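Local atomic coordinates of DNA topoisomerase 2-associated protein PAT1 (Saccharomyces cerevisiae, PDB entry 5LMG), a protein that activates mRNA decapping and represses translation, its C-terminal domain binding a short helical leucine-rich motif of the decapping enzyme Dcp2. Residues A[344-349]-A[358-363]; A[312-317]-A[336-341]. The protein carries 2 engineered substitutions. All blocks are in the same frame, centred on the assembly; numbering follows the deposited sequence.

Contact 1: A[344-349]-A[358-363]; sequences KLYQDL and LVYRDG
The C-terminal beta-hairpin of the domain is laid against its last long helix, and Y360, on the first hairpin strand, meets Y346 and L349, about one helical turn apart on residues 344-349. Two tyrosine rings carry the contact. The CE1 corner of Y346 comes to the rim of the Y360 ring, 3.5 Å from Y360 CE2, and Y346 CD1 lies beside the same edge in the plane of that ring. The rings meet obliquely, their planes at 54° and their centroids 5.7 Å apart. Y360 reaches this position because its CG is anti to the backbone N (chi1 178°), which carries the ring out from the strand toward the helix. About one turn further along the helix, L349 CD2 packs 4.2 Å from Y360 CB, so the helix touches both the root and the rim of one tyrosine. The polar tip of Y360 goes elsewhere: its OH is hydrogen-bonded to E312 of helix 290-322. Its backbone N is hydrogen-bonded to OD1 of N350. On a different side of the helix, K344 NZ forms a salt bridge of 3.1 Å with D348 OD2, on the syn lone pair, and a second one with D273. With an alanine at Y346, the CE2 edge of Y360 would probably lose its aromatic neighbour and a gap would be likely beside A311, which Y346 also touches. The arrangement is that of a C-terminal beta-hairpin packed across the last antiparallel helix pair of an alpha-helical domain, with Y360 touching I308 of helix 290-322 as well as helix 329-355.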
loop_
_atom_site.group_PDB
_atom_site.type_symbol
_atom_site.label_atom_id
_atom_site.label_comp_id
_atom_site.label_asym_id
_atom_site.label_seq_id
_atom_site.Cartn_x
_atom_site.Cartn_y
_atom_site.Cartn_z
ATOM N N LYS A 344 11.255 8.913 13.988
ATOM C CA LYS A 344 10.411 8.224 13.019
ATOM C C LYS A 344 9.474 9.241 12.339
ATOM O O LYS A 344 9.408 9.256 11.111
ATOM C CB LYS A 344 9.615 7.084 13.682
ATOM C CG LYS A 344 8.793 6.281 12.675
ATOM C CD LYS A 344 8.070 5.092 13.299
ATOM C CE LYS A 344 7.365 4.247 12.259
ATOM N NZ LYS A 344 6.251 4.971 11.585
ATOM N N LEU A 345 8.775 10.086 13.144
ATOM C CA LEU A 345 7.861 11.128 12.661
ATOM C C LEU A 345 8.590 12.148 11.776
ATOM O O LEU A 345 8.075 12.492 10.721
ATOM C CB LEU A 345 7.115 11.834 13.825
ATOM C CG LEU A 345 6.134 10.973 14.645
ATOM C CD1 LEU A 345 5.598 11.740 15.869
ATOM C CD2 LEU A 345 4.981 10.421 13.781
ATOM N N TYR A 346 9.814 12.572 12.177
ATOM C CA TYR A 346 10.668 13.492 11.414
ATOM C C TYR A 346 10.965 12.920 10.022
ATOM O O TYR A 346 10.754 13.608 9.019
ATOM C CB TYR A 346 12.018 13.719 12.129
ATOM C CG TYR A 346 12.016 14.593 13.370
ATOM C CD1 TYR A 346 10.918 15.387 13.690
ATOM C CD2 TYR A 346 13.128 14.650 14.204
ATOM C CE1 TYR A 346 10.930 16.216 14.810
ATOM C CE2 TYR A 346 13.155 15.487 15.318
ATOM C CZ TYR A 346 12.047 16.257 15.627
ATOM O OH TYR A 346 12.063 17.056 16.746
ATOM N N GLN A 347 11.436 11.647 9.982
ATOM C CA GLN A 347 11.827 10.918 8.776
ATOM C C GLN A 347 10.658 10.658 7.827
ATOM O O GLN A 347 10.827 10.856 6.622
ATOM C CB GLN A 347 12.550 9.607 9.123
ATOM C CG GLN A 347 13.944 9.790 9.722
ATOM C CD GLN A 347 14.377 8.611 10.573
ATOM O OE1 GLN A 347 13.885 7.478 10.438
ATOM N NE2 GLN A 347 15.307 8.858 11.484
ATOM N N ASP A 348 9.488 10.226 8.357
ATOM C CA ASP A 348 8.299 9.940 7.542
ATOM C C ASP A 348 7.781 11.209 6.865
ATOM O O ASP A 348 7.506 11.195 5.665
ATOM C CB ASP A 348 7.191 9.255 8.363
ATOM C CG ASP A 348 7.531 7.852 8.852
ATOM O OD1 ASP A 348 8.567 7.293 8.403
ATOM O OD2 ASP A 348 6.772 7.317 9.690
ATOM N N LEU A 349 7.722 12.315 7.617
ATOM C CA LEU A 349 7.299 13.603 7.090
ATOM C C LEU A 349 8.331 14.155 6.072
ATOM O O LEU A 349 7.923 14.610 5.005
ATOM C CB LEU A 349 7.017 14.599 8.233
ATOM C CG LEU A 349 6.648 16.047 7.854
ATOM C CD1 LEU A 349 5.390 16.114 6.974
ATOM C CD2 LEU A 349 6.477 16.900 9.102
ATOM N N LEU A 358 11.396 20.836 0.287
ATOM C CA LEU A 358 11.108 21.385 1.615
ATOM C C LEU A 358 11.659 20.469 2.697
ATOM O O LEU A 358 11.908 19.301 2.422
ATOM C CB LEU A 358 9.591 21.616 1.814
ATOM C CG LEU A 358 8.904 22.583 0.824
ATOM C CD1 LEU A 358 7.422 22.607 1.053
ATOM C CD2 LEU A 358 9.480 24.001 0.922
ATOM N N VAL A 359 11.858 20.992 3.922
ATOM C CA VAL A 359 12.392 20.200 5.038
ATOM C C VAL A 359 11.856 20.687 6.396
ATOM O O VAL A 359 11.726 21.894 6.606
ATOM C CB VAL A 359 13.959 20.109 5.003
ATOM C CG1 VAL A 359 14.630 21.471 5.199
ATOM C CG2 VAL A 359 14.505 19.081 5.994
ATOM N N TYR A 360 11.547 19.735 7.303
ATOM C CA TYR A 360 11.160 20.032 8.676
ATOM C C TYR A 360 12.432 19.850 9.515
ATOM O O TYR A 360 12.936 18.729 9.653
ATOM C CB TYR A 360 10.005 19.155 9.197
ATOM C CG TYR A 360 9.667 19.474 10.640
ATOM C CD1 TYR A 360 9.117 20.703 10.994
ATOM C CD2 TYR A 360 9.983 18.585 11.663
ATOM C CE1 TYR A 360 8.862 21.027 12.325
ATOM C CE2 TYR A 360 9.718 18.893 12.998
ATOM C CZ TYR A 360 9.160 20.118 13.325
ATOM O OH TYR A 360 8.909 20.436 14.639
ATOM N N ARG A 361 12.969 20.963 10.019
ATOM C CA ARG A 361 14.220 20.994 10.773
ATOM C C ARG A 361 14.229 22.219 11.683
ATOM O O ARG A 361 13.828 23.304 11.260
ATOM C CB ARG A 361 15.400 21.037 9.777
ATOM C CG ARG A 361 16.793 20.831 10.360
ATOM C CD ARG A 361 17.808 20.487 9.271
ATOM N NE ARG A 361 17.852 21.476 8.185
ATOM C CZ ARG A 361 18.128 21.189 6.912
ATOM N NH1 ARG A 361 18.383 19.936 6.544
ATOM N NH2 ARG A 361 18.149 22.152 5.999
ATOM N N ASP A 362 14.690 22.029 12.937
ATOM C CA ASP A 362 14.794 23.053 13.991
ATOM C C ASP A 362 13.421 23.660 14.353
ATOM O O ASP A 362 13.300 24.869 14.570
ATOM C CB ASP A 362 15.852 24.136 13.648
ATOM C CG ASP A 362 17.195 23.628 13.137
ATOM O OD1 ASP A 362 17.640 22.541 13.591
ATOM O OD2 ASP A 362 17.818 24.331 12.309
ATOM N N GLY A 363 12.407 22.793 14.408
ATOM C CA GLY A 363 11.032 23.146 14.755
ATOM C C GLY A 363 10.245 23.916 13.713
ATOM O O GLY A 363 9.175 24.443 14.030
#

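Contact 2: A[312-317]-A[336-341]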
loop_
_atom_site.group_PDB
_atom_site.type_symbol
_atom_site.label_atom_id
_atom_site.label_comp_id
_atom_site.label_asym_id
_atom_site.label_seq_id
_atom_site.Cartn_x
_atom_site.Cartn_y
_atom_site.Cartn_z
ATOM N N GLU A 312 6.833 17.422 18.401
ATOM C CA GLU A 312 7.162 18.442 19.402
ATOM C C GLU A 312 6.768 18.000 20.823
ATOM O O GLU A 312 7.517 18.283 21.759
ATOM C CB GLU A 312 6.603 19.840 19.035
ATOM C CG GLU A 312 7.388 20.507 17.908
ATOM C CD GLU A 312 6.883 21.815 17.311
ATOM O OE1 GLU A 312 5.932 22.417 17.863
ATOM O OE2 GLU A 312 7.462 22.247 16.286
ATOM N N THR A 313 5.635 17.270 20.982
ATOM C CA THR A 313 5.216 16.706 22.286
ATOM C C THR A 313 6.261 15.664 22.744
ATOM O O THR A 313 6.658 15.675 23.911
ATOM C CB THR A 313 3.775 16.142 22.215
ATOM O OG1 THR A 313 2.883 17.228 21.975
ATOM C CG2 THR A 313 3.339 15.423 23.507
ATOM N N LEU A 314 6.736 14.801 21.807
ATOM C CA LEU A 314 7.769 13.804 22.099
ATOM C C LEU A 314 9.109 14.452 22.473
ATOM O O LEU A 314 9.779 13.964 23.385
ATOM C CB LEU A 314 7.941 12.805 20.950
ATOM C CG LEU A 314 6.823 11.767 20.795
ATOM C CD1 LEU A 314 6.900 11.109 19.442
ATOM C CD2 LEU A 314 6.902 10.703 21.882
ATOM N N GLN A 315 9.483 15.556 21.790
ATOM C CA GLN A 315 10.719 16.292 22.068
ATOM C C GLN A 315 10.691 16.898 23.491
ATOM O O GLN A 315 11.698 16.831 24.200
ATOM C CB GLN A 315 10.957 17.374 21.002
ATOM C CG GLN A 315 12.351 18.004 21.081
ATOM C CD GLN A 315 12.589 19.083 20.056
ATOM O OE1 GLN A 315 11.677 19.803 19.628
ATOM N NE2 GLN A 315 13.844 19.245 19.670
ATOM N N LYS A 316 9.538 17.466 23.901
ATOM C CA LYS A 316 9.326 18.012 25.245
ATOM C C LYS A 316 9.499 16.891 26.297
ATOM O O LYS A 316 10.207 17.100 27.281
ATOM C CB LYS A 316 7.938 18.704 25.342
ATOM C CG LYS A 316 7.502 19.101 26.752
ATOM C CD LYS A 316 6.522 18.086 27.334
ATOM C CE LYS A 316 6.293 18.289 28.802
ATOM N NZ LYS A 316 5.284 17.331 29.343
ATOM N N LYS A 317 8.868 15.711 26.071
ATOM C CA LYS A 317 8.920 14.538 26.963
ATOM C C LYS A 317 10.352 14.060 27.146
ATOM O O LYS A 317 10.764 13.763 28.274
ATOM C CB LYS A 317 8.045 13.397 26.421
ATOM C CG LYS A 317 6.568 13.613 26.684
ATOM C CD LYS A 317 5.701 12.538 26.045
ATOM C CE LYS A 317 4.239 12.892 26.208
ATOM N NZ LYS A 317 3.345 11.896 25.562
ATOM N N LYS A 336 14.683 5.871 25.117
ATOM C CA LYS A 336 15.028 5.268 23.826
ATOM C C LYS A 336 13.785 5.126 22.947
ATOM O O LYS A 336 13.849 5.395 21.755
ATOM C CB LYS A 336 15.730 3.912 24.027
ATOM C CG LYS A 336 17.215 4.069 24.302
ATOM C CD LYS A 336 17.862 2.776 24.741
ATOM C CE LYS A 336 19.341 2.978 24.960
ATOM N NZ LYS A 336 19.943 1.860 25.728
ATOM N N SER A 337 12.645 4.778 23.565
ATOM C CA SER A 337 11.337 4.646 22.929
ATOM C C SER A 337 10.824 6.012 22.419
ATOM O O SER A 337 10.235 6.077 21.340
ATOM C CB SER A 337 10.342 4.056 23.925
ATOM O OG SER A 337 9.113 3.788 23.278
ATOM N N ILE A 338 11.026 7.083 23.216
ATOM C CA ILE A 338 10.593 8.450 22.889
ATOM C C ILE A 338 11.402 8.988 21.701
ATOM O O ILE A 338 10.800 9.443 20.733
ATOM C CB ILE A 338 10.588 9.402 24.125
ATOM C CG1 ILE A 338 9.470 9.004 25.133
ATOM C CG2 ILE A 338 10.444 10.875 23.698
ATOM C CD1 ILE A 338 9.591 9.579 26.513
ATOM N N ILE A 339 12.753 8.883 21.770
ATOM C CA ILE A 339 13.690 9.314 20.720
ATOM C C ILE A 339 13.398 8.595 19.396
ATOM O O ILE A 339 13.388 9.253 18.351
ATOM C CB ILE A 339 15.183 9.183 21.167
ATOM C CG1 ILE A 339 15.472 10.064 22.410
ATOM C CG2 ILE A 339 16.165 9.518 20.013
ATOM C CD1 ILE A 339 16.746 9.700 23.217
ATOM N N TYR A 340 13.152 7.252 19.451
ATOM C CA TYR A 340 12.836 6.418 18.290
ATOM C C TYR A 340 11.567 6.909 17.581
ATOM O O TYR A 340 11.579 7.066 16.363
ATOM C CB TYR A 340 12.723 4.923 18.658
ATOM C CG TYR A 340 12.023 4.091 17.603
ATOM C CD1 TYR A 340 12.685 3.703 16.439
ATOM C CD2 TYR A 340 10.694 3.704 17.761
ATOM C CE1 TYR A 340 12.037 2.962 15.449
ATOM C CE2 TYR A 340 10.035 2.965 16.777
ATOM C CZ TYR A 340 10.711 2.599 15.622
ATOM O OH TYR A 340 10.071 1.866 14.654
ATOM N N ASN A 341 10.485 7.125 18.351
ATOM C CA ASN A 341 9.209 7.594 17.819
ATOM C C ASN A 341 9.272 9.038 17.315
ATOM O O ASN A 341 8.661 9.344 16.289
ATOM C CB ASN A 341 8.083 7.366 18.816
ATOM C CG ASN A 341 7.652 5.928 18.791
ATOM O OD1 ASN A 341 7.032 5.463 17.828
ATOM N ND2 ASN A 341 8.042 5.171 19.809
#
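I338 is the first residue of segment 336-341 to meet segment 312-317, and both of its branches are used. Its CG2 methyl, anti to the backbone N (chi1 -69° for the CG1 branch), points at the opposing helix and sits 3.2 Å from L314 O, a close methyl-to-carbonyl approach. The same methyl lies 4.0 Å from L314 CD2, so a single carbon is set against both the backbone and the side chain of one leucine. The other branch runs on to CD1, which rests 4.1 Å from K317 CB. From there the K317 chain extends away, so that this lysine lends the interface the foot of its side chain and carries its ammonium group off. I338 also touches E318 and L321, further along helix 290-322.

The two helices form an antiparallel alpha-alpha hairpin, consistent with the TPR-like helical architecture of this family. Their local axes approach to 9.3 Å, with an angle of 152° between their directions, and the nearest CA atoms, those of L314 and I338, mark the level at which the chains pass.

About one turn later comes N341, against the other methyl of L314: L314 CD1 lies 3.8 Å from N341 C and 4.0 Å from N341 CB. The amide of N341 turns back on its own helix, where ND2 donates to S337 O at 2.8 Å with an N-H...O angle of 148°. This carbonyl also accepts the backbone N of N341, and the two donors reach it from opposite faces of its plane. The ND2 bond limits rotation of the amide, while F271 from a preceding loop touches both N341 and L314.

Contact 2 is complete, at residue 341, before contact 1 starts at 344; their centres are about 13 Å apart. Helix 329-355 belongs to both: residues 336-341 pair with helix 290-322, and residues 344-349, further along, receive strand 358-361. The contacts also touch directly: the Y360 to E312 hydrogen bond ties the two together, and L345 CD1 lies 3.9 Å from L314 CD1. The final helix pair and the two-stranded hairpin thus probably act as one packed unit at the C-terminal end of the helical domain. L358, on the same strand, touches the bound Dcp2 peptide, which places this unit beside a partner-binding surface.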